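PDB 1DC1: type II restriction enzyme BsoBI from Geobacillus stearothermophilus, which recognises the double-stranded DNA sequence 5'-CYCGRG-3' as a homodimer and cleaves it after the first C, producing fragments with terminal 5'-phosphates. Local coordinates for residues 136-141 with 305-310; 209-214 with 262-267; 240-245 with 255-260. All blocks are in the same frame, centred on the assembly; numbering follows the deposited sequence.

Contact 1 (136-141 with 305-310); sequences ALAQQK and ANLTKT
Lys141 holds its CG anti to the backbone N (chi1 179°) and remains extended through to NZ, a shape that carries the ammonium away from helix 110-152 and up to the backbone of residues 306-309. Leu307 also has CG anti to its own N, which aims its branch back at the helix, and the two side chains slide past each other in opposite directions. In this alongside packing CD of Lys141 lies 4.1 Å from CG of Leu307, so the lysine's methylenes run beside the leucine. The other meeting point is deeper: CD2 of Leu307 rests against CB of Ala138, 3.9 Å away. A methyl side chain suits that position, because Leu307 can approach the helix closely where no longer group intervenes. At the end of the lysine, NZ donates to the backbone O of Leu307 over 3.0 Å. It meets that oxygen at a C=O...N angle of 141° and stands 31° out of the carbonyl plane.

The accepting carbonyl belongs to a type I beta turn from Asn306 to Lys309, which leads from strand 303-306, an outermost strand of the main sheet within this chain, into helix 310-321. Asparagine suits the start of this turn: its OD1 takes the backbone N of Thr308 at 2.8 Å, in the plane of the amide, forming an Asx turn. OG1 of Thr308 donates to the same OD1, also at 2.8 Å, but from above that plane. ND2 of the same amide is hydrogen-bonded to O of Leu17 and OG1 of Thr19.

The contact therefore combines a buried apolar touch, leucine on alanine, with an exposed lysine whose charge meets a neutral carbonyl, an ion-dipole bond likely to hold the turn against the helix less strongly than a salt bridge would.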
loop_
_atom_site.group_PDB
_atom_site.type_symbol
_atom_site.label_atom_id
_atom_site.label_comp_id
_atom_site.label_asym_id
_atom_site.label_seq_id
_atom_site.Cartn_x
_atom_site.Cartn_y
_atom_site.Cartn_z
ATOM N N ALA D 136 -12.678 -6.413 4.118
ATOM C CA ALA D 136 -13.742 -7.145 4.815
ATOM C C ALA D 136 -14.871 -7.488 3.856
ATOM O O ALA D 136 -15.400 -8.584 3.921
ATOM C CB ALA D 136 -14.254 -6.345 5.953
ATOM N N LEU D 137 -15.219 -6.582 2.946
ATOM C CA LEU D 137 -16.270 -6.886 1.996
ATOM C C LEU D 137 -15.896 -8.049 1.096
ATOM O O LEU D 137 -16.776 -8.840 0.733
ATOM C CB LEU D 137 -16.617 -5.664 1.168
ATOM C CG LEU D 137 -17.323 -4.596 2.019
ATOM C CD1 LEU D 137 -17.621 -3.363 1.191
ATOM C CD2 LEU D 137 -18.596 -5.170 2.604
ATOM N N ALA D 138 -14.608 -8.166 0.740
ATOM C CA ALA D 138 -14.144 -9.274 -0.091
ATOM C C ALA D 138 -14.331 -10.580 0.689
ATOM O O ALA D 138 -14.838 -11.581 0.165
ATOM C CB ALA D 138 -12.701 -9.111 -0.433
ATOM N N GLN D 139 -13.916 -10.587 1.949
ATOM C CA GLN D 139 -14.064 -11.780 2.752
ATOM C C GLN D 139 -15.553 -12.127 2.799
ATOM O O GLN D 139 -15.904 -13.297 2.687
ATOM C CB GLN D 139 -13.530 -11.559 4.189
ATOM C CG GLN D 139 -14.011 -12.575 5.262
ATOM C CD GLN D 139 -13.447 -12.322 6.685
ATOM O OE1 GLN D 139 -12.420 -11.669 6.858
ATOM N NE2 GLN D 139 -14.142 -12.850 7.709
ATOM N N GLN D 140 -16.430 -11.133 2.985
ATOM C CA GLN D 140 -17.863 -11.409 3.039
ATOM C C GLN D 140 -18.421 -12.026 1.753
ATOM O O GLN D 140 -19.324 -12.891 1.805
ATOM C CB GLN D 140 -18.640 -10.145 3.378
ATOM C CG GLN D 140 -18.366 -9.698 4.812
ATOM C CD GLN D 140 -18.937 -8.330 5.079
ATOM O OE1 GLN D 140 -19.810 -7.864 4.354
ATOM N NE2 GLN D 140 -18.457 -7.681 6.123
ATOM N N LYS D 141 -17.881 -11.589 0.614
ATOM C CA LYS D 141 -18.301 -12.091 -0.683
ATOM C C LYS D 141 -17.939 -13.569 -0.826
ATOM O O LYS D 141 -18.758 -14.355 -1.306
ATOM C CB LYS D 141 -17.617 -11.298 -1.779
ATOM C CG LYS D 141 -17.999 -11.808 -3.142
ATOM C CD LYS D 141 -17.662 -10.772 -4.159
ATOM C CE LYS D 141 -18.016 -11.269 -5.538
ATOM N NZ LYS D 141 -17.701 -10.224 -6.533
ATOM N N ALA D 305 -8.994 -18.105 -8.465
ATOM C CA ALA D 305 -10.206 -17.586 -9.055
ATOM C C ALA D 305 -10.163 -16.051 -9.069
ATOM O O ALA D 305 -9.536 -15.438 -8.209
ATOM C CB ALA D 305 -11.429 -18.065 -8.290
ATOM N N ASN D 306 -10.772 -15.451 -10.092
ATOM C CA ASN D 306 -10.883 -14.019 -10.133
ATOM C C ASN D 306 -12.211 -13.761 -9.380
ATOM O O ASN D 306 -13.296 -14.217 -9.809
ATOM C CB ASN D 306 -11.008 -13.497 -11.548
ATOM C CG ASN D 306 -11.104 -12.016 -11.575
ATOM O OD1 ASN D 306 -11.989 -11.412 -10.949
ATOM N ND2 ASN D 306 -10.178 -11.396 -12.273
ATOM N N LEU D 307 -12.108 -13.045 -8.252
ATOM C CA LEU D 307 -13.237 -12.746 -7.377
ATOM C C LEU D 307 -14.382 -11.963 -8.050
ATOM O O LEU D 307 -15.509 -12.010 -7.571
ATOM C CB LEU D 307 -12.736 -12.036 -6.087
ATOM C CG LEU D 307 -13.724 -11.765 -4.916
ATOM C CD1 LEU D 307 -14.115 -13.059 -4.189
ATOM C CD2 LEU D 307 -13.092 -10.791 -3.909
ATOM N N THR D 308 -14.130 -11.266 -9.152
ATOM C CA THR D 308 -15.224 -10.531 -9.807
ATOM C C THR D 308 -16.003 -11.415 -10.796
ATOM O O THR D 308 -16.989 -10.966 -11.390
ATOM C CB THR D 308 -14.710 -9.284 -10.571
ATOM O OG1 THR D 308 -13.996 -9.700 -11.727
ATOM C CG2 THR D 308 -13.789 -8.438 -9.670
ATOM N N LYS D 309 -15.561 -12.670 -10.968
ATOM C CA LYS D 309 -16.198 -13.606 -11.878
ATOM C C LYS D 309 -16.871 -14.742 -11.129
ATOM O O LYS D 309 -16.253 -15.714 -10.662
ATOM C CB LYS D 309 -15.182 -14.120 -12.850
ATOM C CG LYS D 309 -14.457 -13.004 -13.573
ATOM C CD LYS D 309 -13.513 -13.545 -14.626
ATOM C CE LYS D 309 -12.639 -12.454 -15.199
ATOM N NZ LYS D 309 -12.242 -12.768 -16.600
ATOM N N THR D 310 -18.175 -14.563 -11.015
ATOM C CA THR D 310 -19.069 -15.506 -10.349
ATOM C C THR D 310 -18.876 -16.974 -10.633
ATOM O O THR D 310 -18.901 -17.795 -9.713
ATOM C CB THR D 310 -20.507 -15.208 -10.731
ATOM O OG1 THR D 310 -20.667 -13.793 -10.783
ATOM C CG2 THR D 310 -21.466 -15.824 -9.745
#

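Contact 2 (209-214 with 262-267); sequences KNVDIC and TRIRNK. With nucleotides of chain A.
Lys209 and Arg263 meet beside the DNA backbone in this PD-(D/E)XK nuclease fold, a strand residue against a residue of helix 247-270. CE of Lys209 lies over one face of the Arg263 guanidinium, 3.1 Å from NH1, while OP2 of DC5 of chain A lies at the edge of that group, near its plane. The lysine chain is bent at chi2 (-73°) and again at chi4, which turns NZ of Lys209 to OP1 of DA4 of chain A at a modelled 2.5 Å, a very short bond whose exact length is doubtful. Along the strand, the backbone N of Asn210 donates to OP1 of DC5 of chain A at 2.8 Å, a nearly straight bond (165°). Phosphates and acids around Lys209 and Arg263 probably offset the like charges. Farther along, CD1 of Ile264 and CG2 of Val211 meet tip to tip at 3.9 Å, branched apolar groups that join strand and helix.

The next shell comes partly from the second subunit. Its Glu291 and Asp251 form salt bridges with NH2 and NH1 of Arg263, and OG of its Ser287 is hydrogen-bonded to NZ of Lys209, so the DNA grip is built into the dimer interface. At the corner of the chain stands Asp212, predicted to bind the catalytic magnesium; its OD2 is steadied by the backbone N of Leu241, 2.7 Å away.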
loop_
_atom_site.group_PDB
_atom_site.type_symbol
_atom_site.label_atom_id
_atom_site.label_comp_id
_atom_site.label_asym_id
_atom_site.label_seq_id
_atom_site.Cartn_x
_atom_site.Cartn_y
_atom_site.Cartn_z
ATOM N N LYS D 209 2.994 -16.421 10.565
ATOM C CA LYS D 209 2.439 -15.324 9.763
ATOM C C LYS D 209 0.939 -15.567 9.707
ATOM O O LYS D 209 0.455 -16.692 9.927
ATOM C CB LYS D 209 3.044 -15.315 8.339
ATOM C CG LYS D 209 4.598 -15.056 8.244
ATOM C CD LYS D 209 4.926 -13.582 8.541
ATOM C CE LYS D 209 6.432 -13.299 8.776
ATOM N NZ LYS D 209 6.899 -13.689 10.176
ATOM N N ASN D 210 0.215 -14.493 9.477
ATOM C CA ASN D 210 -1.229 -14.548 9.362
ATOM C C ASN D 210 -1.557 -15.024 7.950
ATOM O O ASN D 210 -0.784 -14.762 7.011
ATOM C CB ASN D 210 -1.746 -13.152 9.647
ATOM C CG ASN D 210 -1.578 -12.772 11.088
ATOM O OD1 ASN D 210 -2.107 -13.432 11.975
ATOM N ND2 ASN D 210 -0.826 -11.714 11.335
ATOM N N VAL D 211 -2.675 -15.733 7.804
ATOM C CA VAL D 211 -3.119 -16.227 6.500
ATOM C C VAL D 211 -4.577 -15.840 6.329
ATOM O O VAL D 211 -5.371 -15.950 7.251
ATOM C CB VAL D 211 -2.950 -17.768 6.378
ATOM C CG1 VAL D 211 -3.289 -18.180 4.972
ATOM C CG2 VAL D 211 -1.440 -18.183 6.649
ATOM N N ASP D 212 -4.937 -15.376 5.147
ATOM C CA ASP D 212 -6.321 -14.923 4.911
ATOM C C ASP D 212 -7.344 -16.022 5.113
ATOM O O ASP D 212 -8.340 -15.823 5.814
ATOM C CB ASP D 212 -6.495 -14.396 3.477
ATOM C CG ASP D 212 -5.735 -13.102 3.222
ATOM O OD1 ASP D 212 -5.401 -12.339 4.186
ATOM O OD2 ASP D 212 -5.466 -12.867 2.033
ATOM N N ILE D 213 -7.091 -17.175 4.475
ATOM C CA ILE D 213 -8.020 -18.321 4.473
ATOM C C ILE D 213 -7.307 -19.585 4.913
ATOM O O ILE D 213 -6.238 -19.909 4.367
ATOM C CB ILE D 213 -8.556 -18.595 3.047
ATOM C CG1 ILE D 213 -9.246 -17.334 2.508
ATOM C CG2 ILE D 213 -9.438 -19.892 3.026
ATOM C CD1 ILE D 213 -9.508 -17.392 1.062
ATOM N N CYS D 214 -7.920 -20.306 5.858
ATOM C CA CYS D 214 -7.390 -21.558 6.372
ATOM C C CYS D 214 -8.494 -22.581 6.451
ATOM O O CYS D 214 -9.533 -22.278 7.015
ATOM C CB CYS D 214 -6.804 -21.341 7.765
ATOM S SG CYS D 214 -5.170 -20.497 7.802
ATOM N N THR D 262 4.852 -18.644 -0.560
ATOM C CA THR D 262 6.115 -19.336 -0.597
ATOM C C THR D 262 6.609 -19.586 0.856
ATOM O O THR D 262 7.142 -20.650 1.167
ATOM C CB THR D 262 7.101 -18.537 -1.420
ATOM O OG1 THR D 262 6.574 -18.391 -2.763
ATOM C CG2 THR D 262 8.434 -19.244 -1.435
ATOM N N ARG D 263 6.413 -18.632 1.753
ATOM C CA ARG D 263 6.780 -18.857 3.149
ATOM C C ARG D 263 6.000 -20.110 3.612
ATOM O O ARG D 263 6.553 -20.987 4.262
ATOM C CB ARG D 263 6.357 -17.657 4.015
ATOM C CG ARG D 263 7.349 -16.504 3.966
ATOM C CD ARG D 263 6.802 -15.220 4.596
ATOM N NE ARG D 263 7.802 -14.129 4.718
ATOM C CZ ARG D 263 7.541 -12.930 5.270
ATOM N NH1 ARG D 263 6.336 -12.658 5.740
ATOM N NH2 ARG D 263 8.488 -12.007 5.411
ATOM N N ILE D 264 4.705 -20.174 3.260
ATOM C CA ILE D 264 3.817 -21.281 3.643
ATOM C C ILE D 264 4.311 -22.632 3.129
ATOM O O ILE D 264 4.507 -23.570 3.912
ATOM C CB ILE D 264 2.361 -21.049 3.143
ATOM C CG1 ILE D 264 1.692 -19.962 3.989
ATOM C CG2 ILE D 264 1.545 -22.353 3.246
ATOM C CD1 ILE D 264 0.339 -19.389 3.399
ATOM N N ARG D 265 4.519 -22.705 1.826
ATOM C CA ARG D 265 4.998 -23.903 1.169
ATOM C C ARG D 265 6.333 -24.355 1.712
ATOM O O ARG D 265 6.528 -25.555 1.920
ATOM C CB ARG D 265 5.124 -23.655 -0.323
ATOM C CG ARG D 265 3.860 -23.926 -1.054
ATOM C CD ARG D 265 4.005 -23.677 -2.552
ATOM N NE ARG D 265 4.552 -22.371 -2.926
ATOM C CZ ARG D 265 5.807 -22.161 -3.316
ATOM N NH1 ARG D 265 6.669 -23.165 -3.384
ATOM N NH2 ARG D 265 6.197 -20.948 -3.664
ATOM N N ASN D 266 7.235 -23.403 1.945
ATOM C CA ASN D 266 8.560 -23.702 2.456
ATOM C C ASN D 266 8.480 -24.323 3.852
ATOM O O ASN D 266 8.995 -25.428 4.074
ATOM C CB ASN D 266 9.420 -22.422 2.489
ATOM C CG ASN D 266 9.979 -22.030 1.089
ATOM O OD1 ASN D 266 9.904 -22.797 0.121
ATOM N ND2 ASN D 266 10.543 -20.829 0.999
ATOM N N LYS D 267 7.818 -23.634 4.773
ATOM C CA LYS D 267 7.709 -24.120 6.129
ATOM C C LYS D 267 6.983 -25.472 6.216
ATOM O O LYS D 267 7.422 -26.400 6.922
ATOM C CB LYS D 267 6.993 -23.075 6.962
ATOM C CG LYS D 267 7.888 -21.919 7.289
ATOM C CD LYS D 267 9.147 -22.436 7.967
ATOM C CE LYS D 267 10.001 -21.298 8.457
ATOM N NZ LYS D 267 10.471 -21.572 9.848
ATOM P P DC A 5 1.606 -11.296 7.721
ATOM O OP1 DC A 5 1.712 -12.260 8.846
ATOM O OP2 DC A 5 2.227 -11.611 6.441
ATOM O "O5'" DC A 5 0.046 -11.133 7.481
ATOM C "C5'" DC A 5 -0.467 -10.215 6.523
ATOM C "C4'" DC A 5 -1.737 -9.590 7.044
ATOM O "O4'" DC A 5 -1.444 -8.657 8.103
ATOM C "C3'" DC A 5 -2.473 -8.756 6.005
ATOM O "O3'" DC A 5 -3.269 -9.570 5.176
ATOM C "C2'" DC A 5 -3.290 -7.809 6.851
ATOM C "C1'" DC A 5 -2.319 -7.542 7.990
ATOM N N1 DC A 5 -1.516 -6.301 7.859
ATOM C C2 DC A 5 -2.177 -5.075 8.087
ATOM O O2 DC A 5 -3.424 -5.095 8.306
ATOM N N3 DC A 5 -1.457 -3.916 8.055
ATOM C C4 DC A 5 -0.134 -3.953 7.804
ATOM N N4 DC A 5 0.536 -2.803 7.819
ATOM C C5 DC A 5 0.555 -5.179 7.545
ATOM C C6 DC A 5 -0.175 -6.317 7.568
ATOM P P DA A 4 6.379 -10.130 11.813
ATOM O OP1 DA A 4 6.728 -11.555 11.426
ATOM O OP2 DA A 4 7.374 -9.014 11.563
ATOM O "O5'" DA A 4 5.027 -9.769 11.059
ATOM C "C5'" DA A 4 3.879 -10.616 11.170
ATOM C "C4'" DA A 4 2.718 -9.995 10.441
ATOM O "O4'" DA A 4 2.264 -8.838 11.181
ATOM C "C3'" DA A 4 3.052 -9.505 9.022
ATOM O "O3'" DA A 4 2.015 -9.791 8.101
ATOM C "C2'" DA A 4 2.990 -7.987 9.170
ATOM C "C1'" DA A 4 1.925 -7.871 10.243
ATOM N N9 DA A 4 1.812 -6.600 10.928
ATOM C C8 DA A 4 2.812 -5.784 11.340
ATOM N N7 DA A 4 2.390 -4.637 11.782
ATOM C C5 DA A 4 1.003 -4.720 11.689
ATOM C C6 DA A 4 -0.035 -3.802 12.006
ATOM N N6 DA A 4 0.197 -2.571 12.454
ATOM N N1 DA A 4 -1.313 -4.201 11.831
ATOM C C2 DA A 4 -1.529 -5.436 11.354
ATOM N N3 DA A 4 -0.639 -6.379 11.016
ATOM C C4 DA A 4 0.631 -5.941 11.208
ATOM P P DT A 6 -3.644 -9.076 3.718
ATOM O OP1 DT A 6 -4.406 -10.188 3.157
ATOM O OP2 DT A 6 -2.495 -8.475 2.962
ATOM O "O5'" DT A 6 -4.627 -7.842 3.949
ATOM C "C5'" DT A 6 -6.005 -8.049 4.321
ATOM C "C4'" DT A 6 -6.738 -6.724 4.330
ATOM O "O4'" DT A 6 -6.203 -5.838 5.343
ATOM C "C3'" DT A 6 -6.621 -5.946 3.024
ATOM O "O3'" DT A 6 -7.629 -6.418 2.132
ATOM C "C2'" DT A 6 -6.882 -4.524 3.480
ATOM C "C1'" DT A 6 -6.286 -4.494 4.881
ATOM N N1 DT A 6 -4.936 -3.941 4.840
ATOM C C2 DT A 6 -4.798 -2.578 4.951
ATOM O O2 DT A 6 -5.742 -1.800 5.035
ATOM N N3 DT A 6 -3.504 -2.147 4.950
ATOM C C4 DT A 6 -2.372 -2.914 4.819
ATOM O O4 DT A 6 -1.281 -2.375 4.897
ATOM C C5 DT A 6 -2.604 -4.332 4.620
ATOM C C7 DT A 6 -1.455 -5.242 4.322
ATOM C C6 DT A 6 -3.847 -4.764 4.678
#

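Contact 3 (240-245 with 255-260); sequences ELKGGI and KTANTA. With nucleotides of chain A; nucleotides of chain B.
Glu240 and Lys242, the E and K of the E-X-K part of the PD-(D/E)XK motif and both predicted to serve the magnesium site, face Ala257 and Ala260 within a beta-alpha-beta crossover. Strand 240-242 and helix 255-260 run antiparallel (170°), their axes 9.6 Å apart. Glu240 departs from staggered torsions, with chi1 -105° and chi2 27°; this bend lays CG on CB of Ala257 at 3.7 Å and brings OE2 to 3.6 Å from CB of Ala260. Alanines suit these places, their methyls flanking the acid without adding a polar rival, while OE1 is turned to the backbone N of Asp212.

Lys242 folds at chi2, chi3 and chi4, which curls its chain so that CE comes 3.3 Å from OP2 of DC7 of chain A. Its CD passes 4.4 Å from CB of Ala257, and NZ forms a salt bridge with a DNA phosphate and a long, weak ion pair with Asp212.

Lys255 reaches the other DNA strand, bent at chi3 and chi4 so that NZ donates to OP2 of DC5 of chain B over 2.9 Å while forming a salt bridge with Asp251 of its own chain. With an alanine here, that phosphate is likely to lose one of its positive partners, and Asp251 a salt bridge.

Beyond the strand, Gly244 passes so near DG8 of chain A that a CB would collide with OP2, which favours glycine. N of Gly243 donates to OP1 of DC7 of chain A at 2.7 Å, and N of Ile245 to OP1 of DG8 of chain A at 2.9 Å.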
loop_
_atom_site.group_PDB
_atom_site.type_symbol
_atom_site.label_atom_id
_atom_site.label_comp_id
_atom_site.label_asym_id
_atom_site.label_seq_id
_atom_site.Cartn_x
_atom_site.Cartn_y
_atom_site.Cartn_z
ATOM N N GLU D 240 -4.676 -16.949 -0.031
ATOM C CA GLU D 240 -4.632 -15.495 0.061
ATOM C C GLU D 240 -5.839 -15.005 -0.719
ATOM O O GLU D 240 -6.204 -15.579 -1.735
ATOM C CB GLU D 240 -3.343 -14.936 -0.560
ATOM C CG GLU D 240 -2.230 -14.429 0.411
ATOM C CD GLU D 240 -2.192 -15.093 1.820
ATOM O OE1 GLU D 240 -3.117 -14.835 2.627
ATOM O OE2 GLU D 240 -1.225 -15.849 2.141
ATOM N N LEU D 241 -6.475 -13.945 -0.233
ATOM C CA LEU D 241 -7.683 -13.387 -0.870
ATOM C C LEU D 241 -7.491 -11.886 -0.962
ATOM O O LEU D 241 -7.382 -11.244 0.064
ATOM C CB LEU D 241 -8.930 -13.708 -0.009
ATOM C CG LEU D 241 -10.293 -13.028 -0.258
ATOM C CD1 LEU D 241 -10.779 -13.341 -1.670
ATOM C CD2 LEU D 241 -11.343 -13.523 0.768
ATOM N N LYS D 242 -7.425 -11.346 -2.186
ATOM C CA LYS D 242 -7.227 -9.902 -2.430
ATOM C C LYS D 242 -8.503 -9.300 -3.023
ATOM O O LYS D 242 -8.900 -9.654 -4.136
ATOM C CB LYS D 242 -6.053 -9.705 -3.369
ATOM C CG LYS D 242 -4.914 -10.668 -3.074
ATOM C CD LYS D 242 -3.735 -9.989 -2.484
ATOM C CE LYS D 242 -4.062 -9.376 -1.187
ATOM N NZ LYS D 242 -3.601 -10.292 -0.112
ATOM N N GLY D 243 -9.162 -8.435 -2.251
ATOM C CA GLY D 243 -10.398 -7.836 -2.696
ATOM C C GLY D 243 -10.225 -6.477 -3.345
ATOM O O GLY D 243 -11.195 -5.811 -3.659
ATOM N N GLY D 244 -8.989 -6.043 -3.516
ATOM C CA GLY D 244 -8.779 -4.754 -4.133
ATOM C C GLY D 244 -9.278 -4.716 -5.571
ATOM O O GLY D 244 -9.202 -5.702 -6.317
ATOM N N ILE D 245 -9.787 -3.567 -5.986
ATOM C CA ILE D 245 -10.285 -3.395 -7.365
ATOM C C ILE D 245 -9.373 -2.552 -8.216
ATOM O O ILE D 245 -9.672 -2.334 -9.361
ATOM C CB ILE D 245 -11.699 -2.690 -7.438
ATOM C CG1 ILE D 245 -11.845 -1.566 -6.410
ATOM C CG2 ILE D 245 -12.768 -3.744 -7.187
ATOM C CD1 ILE D 245 -11.437 -0.218 -6.831
ATOM N N LYS D 255 2.634 -9.735 -5.808
ATOM C CA LYS D 255 4.053 -9.960 -5.441
ATOM C C LYS D 255 4.107 -10.258 -3.930
ATOM O O LYS D 255 4.810 -11.145 -3.479
ATOM C CB LYS D 255 4.888 -8.715 -5.732
ATOM C CG LYS D 255 5.340 -8.601 -7.173
ATOM C CD LYS D 255 6.282 -7.397 -7.366
ATOM C CE LYS D 255 5.606 -6.050 -7.182
ATOM N NZ LYS D 255 5.196 -5.501 -8.488
ATOM N N THR D 256 3.351 -9.499 -3.138
ATOM C CA THR D 256 3.281 -9.698 -1.674
ATOM C C THR D 256 2.746 -11.102 -1.315
ATOM O O THR D 256 3.369 -11.857 -0.552
ATOM C CB THR D 256 2.380 -8.607 -1.017
ATOM O OG1 THR D 256 2.754 -7.312 -1.513
ATOM C CG2 THR D 256 2.504 -8.635 0.458
ATOM N N ALA D 257 1.608 -11.461 -1.913
ATOM C CA ALA D 257 0.941 -12.753 -1.686
ATOM C C ALA D 257 1.805 -13.920 -2.119
ATOM O O ALA D 257 1.811 -14.958 -1.464
ATOM C CB ALA D 257 -0.405 -12.820 -2.401
ATOM N N ASN D 258 2.538 -13.756 -3.204
ATOM C CA ASN D 258 3.352 -14.826 -3.638
ATOM C C ASN D 258 4.455 -15.119 -2.618
ATOM O O ASN D 258 4.774 -16.279 -2.410
ATOM C CB ASN D 258 3.894 -14.532 -5.007
ATOM C CG ASN D 258 4.763 -15.643 -5.498
ATOM O OD1 ASN D 258 4.279 -16.722 -5.795
ATOM N ND2 ASN D 258 6.064 -15.401 -5.542
ATOM N N THR D 259 5.020 -14.109 -1.955
ATOM C CA THR D 259 6.031 -14.416 -0.940
ATOM C C THR D 259 5.338 -15.065 0.216
ATOM O O THR D 259 5.866 -16.013 0.796
ATOM C CB THR D 259 6.767 -13.197 -0.451
ATOM O OG1 THR D 259 7.502 -12.685 -1.547
ATOM C CG2 THR D 259 7.741 -13.528 0.652
ATOM N N ALA D 260 4.142 -14.587 0.553
ATOM C CA ALA D 260 3.399 -15.183 1.663
ATOM C C ALA D 260 3.145 -16.676 1.393
ATOM O O ALA D 260 3.338 -17.516 2.273
ATOM C CB ALA D 260 2.085 -14.460 1.880
ATOM P P DC A 7 -7.373 -6.488 0.564
ATOM O OP1 DC A 7 -8.601 -6.981 -0.084
ATOM O OP2 DC A 7 -6.077 -7.191 0.329
ATOM O "O5'" DC A 7 -7.140 -4.979 0.143
ATOM C "C5'" DC A 7 -8.187 -3.991 0.273
ATOM C "C4'" DC A 7 -7.690 -2.644 -0.206
ATOM O "O4'" DC A 7 -6.568 -2.158 0.595
ATOM C "C3'" DC A 7 -7.239 -2.604 -1.674
ATOM O "O3'" DC A 7 -7.680 -1.397 -2.256
ATOM C "C2'" DC A 7 -5.735 -2.493 -1.575
ATOM C "C1'" DC A 7 -5.522 -1.737 -0.274
ATOM N N1 DC A 7 -4.216 -2.048 0.339
ATOM C C2 DC A 7 -3.349 -0.975 0.690
ATOM O O2 DC A 7 -3.793 0.199 0.686
ATOM N N3 DC A 7 -2.063 -1.251 1.053
ATOM C C4 DC A 7 -1.660 -2.528 1.149
ATOM N N4 DC A 7 -0.387 -2.762 1.485
ATOM C C5 DC A 7 -2.557 -3.634 0.900
ATOM C C6 DC A 7 -3.803 -3.349 0.505
ATOM P P DG A 8 -8.093 -1.309 -3.810
ATOM O OP1 DG A 8 -9.516 -1.591 -3.915
ATOM O OP2 DG A 8 -7.141 -2.015 -4.678
ATOM O "O5'" DG A 8 -7.980 0.264 -4.064
ATOM C "C5'" DG A 8 -8.613 1.232 -3.163
ATOM C "C4'" DG A 8 -7.750 2.470 -3.056
ATOM O "O4'" DG A 8 -6.494 2.089 -2.444
ATOM C "C3'" DG A 8 -7.400 3.095 -4.419
ATOM O "O3'" DG A 8 -7.196 4.513 -4.275
ATOM C "C2'" DG A 8 -6.035 2.492 -4.713
ATOM C "C1'" DG A 8 -5.416 2.417 -3.302
ATOM N N9 DG A 8 -4.352 1.424 -3.138
ATOM C C8 DG A 8 -4.356 0.135 -3.634
ATOM N N7 DG A 8 -3.242 -0.510 -3.398
ATOM C C5 DG A 8 -2.456 0.393 -2.683
ATOM C C6 DG A 8 -1.105 0.270 -2.172
ATOM O O6 DG A 8 -0.342 -0.684 -2.260
ATOM N N1 DG A 8 -0.680 1.430 -1.528
ATOM C C2 DG A 8 -1.437 2.579 -1.392
ATOM N N2 DG A 8 -0.883 3.597 -0.723
ATOM N N3 DG A 8 -2.679 2.718 -1.880
ATOM C C4 DG A 8 -3.127 1.592 -2.503
ATOM P P DC B 5 7.123 -3.518 -11.164
ATOM O OP1 DC B 5 7.582 -3.676 -12.577
ATOM O OP2 DC B 5 7.410 -4.602 -10.182
ATOM O "O5'" DC B 5 7.791 -2.183 -10.630
ATOM C "C5'" DC B 5 7.515 -1.714 -9.310
ATOM C "C4'" DC B 5 7.629 -0.206 -9.274
ATOM O "O4'" DC B 5 6.545 0.378 -10.008
ATOM C "C3'" DC B 5 7.497 0.391 -7.875
ATOM O "O3'" DC B 5 8.763 0.404 -7.234
ATOM C "C2'" DC B 5 6.996 1.789 -8.148
ATOM C "C1'" DC B 5 6.093 1.555 -9.336
ATOM N N1 DC B 5 4.662 1.389 -8.988
ATOM C C2 DC B 5 3.934 2.551 -8.684
ATOM O O2 DC B 5 4.547 3.649 -8.641
ATOM N N3 DC B 5 2.600 2.452 -8.420
ATOM C C4 DC B 5 2.004 1.257 -8.410
ATOM N N4 DC B 5 0.692 1.220 -8.114
ATOM C C5 DC B 5 2.724 0.047 -8.694
ATOM C C6 DC B 5 4.040 0.162 -8.975
#

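Contacts 2 and 3, with centres 12 Å apart, share helix 247-270 and join at the predicted magnesium site through neighbouring strands 213-217 and 235-242, where CD1 of Ile213 packs 3.9 Å from CB of Leu241. Contact 1, centred 13 Å from contact 3, backs the same strand from its other side. Leu241 points away from helix 255-260, and its CD1 packs 4.1 Å from CD2 of Leu307, while CA of Gly243 touches CB of Ala138 at 3.5 Å. The centres of contacts 1 and 2 are 20 Å apart and their nearest atoms about 6 Å, without touching. Along the chain contact 3 is nested inside contact 2, and both lie inside contact 1.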